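Local coordinates for proximal thread matrix protein 1 (Mytilus galloprovincialis, PDB 4CN9) that probably binds collagen in the matrix of the mussel byssus through paired von Willebrand factor type A domains and carries zinc ions, at residues N272-R286 and F423-K435. Sequence-based numbering, arbitrary orientation.
Sequences NYQLMKNFMKDIVDR and FDKLSKIMEDVVK
Phe279 meets Leu426, and Ile283 meets Val434, where helix 272-285 runs beside residues 423-435; helix 430-435 crosses helix 272-285 at -51°, axes 10.5 Å apart. Both pack on one face of the central sheet in the second von Willebrand factor type A domain, a Rossmann-like fold; Phe279 also touches Ile396 of strand 391-398, and Met276 touches Phe259 of strand 253-260. The Phe279 ring is sandwiched: Leu426 CD2 stands 4.2 Å from the ring centroid and almost on its normal, a CH-pi contact, while Ile283 CD1 lies off-centre over the opposite face. With CG anti to the backbone N (chi1 168°) and its chain folded at chi2 and chi3, Met430 runs antiparallel to the Phe279 side chain, a Met-aromatic contact with SD approaching obliquely, and its CE ends 3.5 Å from Asp282 CB. At the start of the helix Asn272 CB lies over the Phe423 ring face, 3.9 Å from its centroid, a CH-pi contact, while the amide leans past the CD1 rim, its plane 26° from the ring's, and Asn272 CG comes within 3.3 Å of Phe423 CD1. Met276 CB adds an oblique contact to this ring. Shortening Phe423 to an alanine would probably open a gap beside Met276 and leave Asn272 CB without the ring face it packs on. The Asn272 amide is also held by polar bonds: ND2 donates to the carbonyl of Ile265, and OD1 accepts from a water that in turn accepts from Phe423 N. At Arg286, Val434 CG1 lies over one face of the guanidinium. Arg286 grips Glu431 end-on in a two-bond salt bridge, NH1 to OE2 and NH2 to OE1, both 2.8 Å and nearly straight, with the NH2 bond using the syn lone pair of OE1.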
loop_
_atom_site.group_PDB
_atom_site.type_symbol
_atom_site.label_atom_id
_atom_site.label_comp_id
_atom_site.label_asym_id
_atom_site.label_seq_id
_atom_site.Cartn_x
_atom_site.Cartn_y
_atom_site.Cartn_z
ATOM N N ASN A 272 23.805 -17.112 12.055
ATOM C CA ASN A 272 22.879 -16.100 11.540
ATOM C C ASN A 272 22.465 -16.370 10.099
ATOM O O ASN A 272 21.281 -16.310 9.754
ATOM C CB ASN A 272 23.479 -14.699 11.667
ATOM C CG ASN A 272 23.425 -14.168 13.094
ATOM O OD1 ASN A 272 22.688 -14.687 13.925
ATOM N ND2 ASN A 272 24.190 -13.124 13.370
ATOM N N TYR A 273 23.444 -16.680 9.266
ATOM C CA TYR A 273 23.205 -16.810 7.842
ATOM C C TYR A 273 22.284 -17.994 7.586
ATOM O O TYR A 273 21.373 -17.912 6.767
ATOM C CB TYR A 273 24.539 -16.971 7.125
ATOM C CG TYR A 273 24.489 -16.756 5.636
ATOM C CD1 TYR A 273 24.093 -15.539 5.093
ATOM C CD2 TYR A 273 24.850 -17.773 4.773
ATOM C CE1 TYR A 273 24.062 -15.354 3.711
ATOM C CE2 TYR A 273 24.834 -17.600 3.420
ATOM C CZ TYR A 273 24.434 -16.398 2.890
ATOM O OH TYR A 273 24.418 -16.272 1.524
ATOM N N GLN A 274 22.489 -19.098 8.302
ATOM C CA GLN A 274 21.582 -20.234 8.149
ATOM C C GLN A 274 20.184 -19.931 8.681
ATOM O O GLN A 274 19.191 -20.437 8.157
ATOM C CB GLN A 274 22.127 -21.482 8.842
ATOM C CG GLN A 274 21.307 -22.731 8.535
ATOM C CD GLN A 274 21.331 -23.074 7.059
ATOM O OE1 GLN A 274 22.378 -22.987 6.412
ATOM N NE2 GLN A 274 20.179 -23.439 6.511
ATOM N N LEU A 275 20.100 -19.138 9.745
ATOM C CA LEU A 275 18.799 -18.755 10.285
ATOM C C LEU A 275 18.017 -17.956 9.228
ATOM O O LEU A 275 16.814 -18.153 9.029
ATOM C CB LEU A 275 18.959 -17.960 11.581
ATOM C CG LEU A 275 19.336 -18.765 12.836
ATOM C CD1 LEU A 275 19.657 -17.833 13.987
ATOM C CD2 LEU A 275 18.224 -19.735 13.226
ATOM N N MET A 276 18.721 -17.076 8.528
ATOM C CA MET A 276 18.113 -16.293 7.464
ATOM C C MET A 276 17.666 -17.180 6.296
ATOM O O MET A 276 16.558 -17.020 5.769
ATOM C CB MET A 276 19.098 -15.202 6.994
ATOM C CG MET A 276 18.516 -14.228 5.979
ATOM S SD MET A 276 19.764 -13.013 5.436
ATOM C CE MET A 276 20.969 -14.101 4.714
ATOM N N LYS A 277 18.499 -18.137 5.902
ATOM C CA LYS A 277 18.097 -19.082 4.865
ATOM C C LYS A 277 16.859 -19.882 5.276
ATOM O O LYS A 277 15.945 -20.084 4.468
ATOM C CB LYS A 277 19.240 -20.031 4.525
ATOM C CG LYS A 277 20.400 -19.379 3.810
ATOM C CD LYS A 277 21.559 -20.363 3.716
ATOM C CE LYS A 277 22.583 -19.930 2.706
ATOM N NZ LYS A 277 23.768 -20.854 2.727
ATOM N N ASN A 278 16.815 -20.339 6.528
ATOM C CA ASN A 278 15.668 -21.113 6.990
ATOM C C ASN A 278 14.395 -20.278 6.931
ATOM O O ASN A 278 13.326 -20.788 6.618
ATOM C CB ASN A 278 15.882 -21.628 8.412
ATOM C CG ASN A 278 16.944 -22.724 8.496
ATOM O OD1 ASN A 278 17.448 -23.215 7.481
ATOM N ND2 ASN A 278 17.271 -23.122 9.721
ATOM N N PHE A 279 14.511 -18.987 7.226
ATOM C CA PHE A 279 13.364 -18.085 7.159
ATOM C C PHE A 279 12.816 -18.060 5.730
ATOM O O PHE A 279 11.622 -18.221 5.509
ATOM C CB PHE A 279 13.803 -16.701 7.655
ATOM C CG PHE A 279 12.765 -15.615 7.530
ATOM C CD1 PHE A 279 11.717 -15.531 8.417
ATOM C CD2 PHE A 279 12.893 -14.630 6.571
ATOM C CE1 PHE A 279 10.787 -14.515 8.326
ATOM C CE2 PHE A 279 11.961 -13.600 6.479
ATOM C CZ PHE A 279 10.920 -13.542 7.360
ATOM N N MET A 280 13.694 -17.900 4.750
ATOM C CA MET A 280 13.264 -17.873 3.356
ATOM C C MET A 280 12.697 -19.214 2.881
ATOM O O MET A 280 11.683 -19.253 2.175
ATOM C CB MET A 280 14.425 -17.417 2.475
ATOM C CG MET A 280 14.808 -15.992 2.788
ATOM S SD MET A 280 16.155 -15.341 1.808
ATOM C CE MET A 280 17.481 -16.467 2.253
ATOM N N LYS A 281 13.341 -20.313 3.267
ATOM C CA LYS A 281 12.824 -21.644 2.957
ATOM C C LYS A 281 11.440 -21.888 3.575
ATOM O O LYS A 281 10.579 -22.495 2.943
ATOM C CB LYS A 281 13.824 -22.716 3.411
ATOM C CG LYS A 281 15.046 -22.776 2.528
ATOM C CD LYS A 281 16.280 -23.274 3.266
ATOM C CE LYS A 281 16.008 -24.561 3.982
ATOM N NZ LYS A 281 17.142 -25.027 4.821
ATOM N N ASP A 282 11.222 -21.409 4.801
ATOM C CA ASP A 282 9.922 -21.543 5.448
ATOM C C ASP A 282 8.836 -20.784 4.686
ATOM O O ASP A 282 7.709 -21.253 4.563
ATOM C CB ASP A 282 9.969 -21.089 6.911
ATOM C CG ASP A 282 10.737 -22.066 7.808
ATOM O OD1 ASP A 282 11.065 -23.169 7.339
ATOM O OD2 ASP A 282 11.018 -21.725 8.980
ATOM N N ILE A 283 9.191 -19.627 4.137
ATOM C CA ILE A 283 8.267 -18.855 3.315
ATOM C C ILE A 283 7.898 -19.607 2.051
ATOM O O ILE A 283 6.723 -19.683 1.673
ATOM C CB ILE A 283 8.875 -17.471 2.983
ATOM C CG1 ILE A 283 8.922 -16.644 4.268
ATOM C CG2 ILE A 283 8.071 -16.755 1.886
ATOM C CD1 ILE A 283 9.707 -15.390 4.147
ATOM N N VAL A 284 8.894 -20.194 1.397
ATOM C CA VAL A 284 8.637 -20.983 0.201
ATOM C C VAL A 284 7.608 -22.083 0.486
ATOM O O VAL A 284 6.695 -22.325 -0.311
ATOM C CB VAL A 284 9.946 -21.577 -0.365
ATOM C CG1 VAL A 284 9.661 -22.628 -1.412
ATOM C CG2 VAL A 284 10.820 -20.452 -0.953
ATOM N N ASP A 285 7.770 -22.751 1.623
ATOM C CA ASP A 285 6.885 -23.857 1.996
ATOM C C ASP A 285 5.432 -23.446 2.206
ATOM O O ASP A 285 4.549 -24.296 2.196
ATOM C CB ASP A 285 7.401 -24.556 3.262
ATOM C CG ASP A 285 8.484 -25.573 2.965
ATOM O OD1 ASP A 285 8.558 -26.069 1.809
ATOM O OD2 ASP A 285 9.257 -25.890 3.900
ATOM N N ARG A 286 5.174 -22.156 2.397
ATOM C CA ARG A 286 3.817 -21.692 2.636
ATOM C C ARG A 286 3.027 -21.486 1.354
ATOM O O ARG A 286 1.815 -21.274 1.402
ATOM C CB ARG A 286 3.827 -20.410 3.474
ATOM C CG ARG A 286 4.477 -20.604 4.827
ATOM C CD ARG A 286 3.560 -21.355 5.769
ATOM N NE ARG A 286 2.403 -20.541 6.106
ATOM C CZ ARG A 286 2.308 -19.785 7.192
ATOM N NH1 ARG A 286 3.294 -19.747 8.079
ATOM N NH2 ARG A 286 1.214 -19.073 7.395
ATOM N N PHE A 423 18.577 -12.648 14.409
ATOM C CA PHE A 423 18.156 -13.612 13.408
ATOM C C PHE A 423 17.288 -14.718 14.015
ATOM O O PHE A 423 16.423 -15.262 13.342
ATOM C CB PHE A 423 19.386 -14.168 12.700
ATOM C CG PHE A 423 20.026 -13.179 11.751
ATOM C CD1 PHE A 423 20.946 -12.255 12.206
ATOM C CD2 PHE A 423 19.681 -13.170 10.403
ATOM C CE1 PHE A 423 21.522 -11.340 11.333
ATOM C CE2 PHE A 423 20.240 -12.264 9.531
ATOM C CZ PHE A 423 21.168 -11.353 9.990
ATOM N N ASP A 424 17.498 -15.021 15.296
ATOM C CA ASP A 424 16.679 -16.007 15.984
ATOM C C ASP A 424 15.226 -15.535 16.069
ATOM O O ASP A 424 14.307 -16.349 16.153
ATOM C CB ASP A 424 17.205 -16.240 17.406
ATOM C CG ASP A 424 18.591 -16.870 17.428
ATOM O OD1 ASP A 424 19.601 -16.145 17.261
ATOM O OD2 ASP A 424 18.664 -18.089 17.638
ATOM N N LYS A 425 15.015 -14.221 16.064
ATOM C CA LYS A 425 13.665 -13.681 16.213
ATOM C C LYS A 425 12.949 -13.455 14.880
ATOM O O LYS A 425 11.860 -12.894 14.858
ATOM C CB LYS A 425 13.690 -12.402 17.057
ATOM C CG LYS A 425 14.383 -12.601 18.413
ATOM C CD LYS A 425 13.739 -11.824 19.562
ATOM C CE LYS A 425 13.635 -10.335 19.262
ATOM N NZ LYS A 425 13.376 -9.508 20.489
ATOM N N LEU A 426 13.534 -13.919 13.776
ATOM C CA LEU A 426 12.847 -13.846 12.485
ATOM C C LEU A 426 11.525 -14.602 12.533
ATOM O O LEU A 426 10.576 -14.226 11.863
ATOM C CB LEU A 426 13.722 -14.346 11.331
ATOM C CG LEU A 426 14.722 -13.341 10.763
ATOM C CD1 LEU A 426 15.672 -14.018 9.795
ATOM C CD2 LEU A 426 14.009 -12.167 10.079
ATOM N N SER A 427 11.448 -15.644 13.358
ATOM C CA SER A 427 10.206 -16.407 13.505
ATOM C C SER A 427 9.044 -15.516 13.968
ATOM O O SER A 427 7.886 -15.725 13.592
ATOM C CB SER A 427 10.418 -17.538 14.510
ATOM O OG SER A 427 10.697 -17.004 15.797
ATOM N N LYS A 428 9.362 -14.518 14.779
ATOM C CA LYS A 428 8.374 -13.579 15.299
ATOM C C LYS A 428 7.628 -12.778 14.218
ATOM O O LYS A 428 6.529 -12.307 14.465
ATOM C CB LYS A 428 9.056 -12.623 16.289
ATOM C CG LYS A 428 8.437 -11.229 16.396
ATOM C CD LYS A 428 9.183 -10.329 17.411
ATOM C CE LYS A 428 10.355 -9.545 16.787
ATOM N NZ LYS A 428 9.940 -8.328 16.005
ATOM N N ILE A 429 8.219 -12.604 13.033
ATOM C CA ILE A 429 7.587 -11.793 11.983
ATOM C C ILE A 429 7.107 -12.642 10.807
ATOM O O ILE A 429 6.513 -12.130 9.865
ATOM C CB ILE A 429 8.544 -10.693 11.422
ATOM C CG1 ILE A 429 9.684 -11.314 10.628
ATOM C CG2 ILE A 429 9.061 -9.793 12.539
ATOM C CD1 ILE A 429 10.630 -10.288 10.017
ATOM N N MET A 430 7.361 -13.941 10.879
ATOM C CA MET A 430 7.063 -14.866 9.793
ATOM C C MET A 430 5.620 -14.795 9.283
ATOM O O MET A 430 5.385 -14.704 8.076
ATOM C CB MET A 430 7.355 -16.286 10.272
ATOM C CG MET A 430 6.841 -17.369 9.373
ATOM S SD MET A 430 7.997 -17.568 8.036
ATOM C CE MET A 430 9.377 -18.301 8.950
ATOM N N GLU A 431 4.649 -14.853 10.187
ATOM C CA GLU A 431 3.252 -14.895 9.762
ATOM C C GLU A 431 2.873 -13.619 9.024
ATOM O O GLU A 431 2.213 -13.663 7.988
ATOM C CB GLU A 431 2.305 -15.078 10.953
ATOM C CG GLU A 431 2.366 -16.444 11.592
ATOM C CD GLU A 431 2.322 -17.561 10.575
ATOM O OE1 GLU A 431 1.370 -17.595 9.760
ATOM O OE2 GLU A 431 3.254 -18.395 10.582
ATOM N N ASP A 432 3.283 -12.484 9.572
ATOM C CA ASP A 432 2.989 -11.205 8.953
ATOM C C ASP A 432 3.673 -11.090 7.597
ATOM O O ASP A 432 3.085 -10.569 6.652
ATOM C CB ASP A 432 3.410 -10.048 9.863
ATOM C CG ASP A 432 2.464 -9.853 11.034
ATOM O OD1 ASP A 432 1.304 -10.299 10.935
ATOM O OD2 ASP A 432 2.881 -9.245 12.048
ATOM N N VAL A 433 4.897 -11.584 7.479
ATOM C CA VAL A 433 5.596 -11.484 6.193
ATOM C C VAL A 433 4.937 -12.370 5.144
ATOM O O VAL A 433 4.753 -11.944 4.021
ATOM C CB VAL A 433 7.114 -11.749 6.313
ATOM C CG1 VAL A 433 7.757 -11.887 4.943
ATOM C CG2 VAL A 433 7.772 -10.619 7.099
ATOM N N VAL A 434 4.549 -13.587 5.525
ATOM C CA VAL A 434 3.840 -14.501 4.622
ATOM C C VAL A 434 2.533 -13.900 4.081
ATOM O O VAL A 434 2.236 -14.036 2.886
ATOM C CB VAL A 434 3.579 -15.874 5.312
ATOM C CG1 VAL A 434 2.603 -16.717 4.524
ATOM C CG2 VAL A 434 4.899 -16.630 5.496
ATOM N N LYS A 435 1.758 -13.240 4.944
ATOM C CA LYS A 435 0.506 -12.624 4.513
ATOM C C LYS A 435 0.760 -11.593 3.431
ATOM O O LYS A 435 -0.048 -11.450 2.521
ATOM C CB LYS A 435 -0.234 -11.927 5.661
ATOM C CG LYS A 435 -0.941 -12.854 6.641
ATOM C CD LYS A 435 -1.667 -12.028 7.708
ATOM C CE LYS A 435 -2.183 -12.890 8.856
ATOM N NZ LYS A 435 -2.818 -12.065 9.930
HETATM O O HOH W 1 21.385 -13.136 15.671
#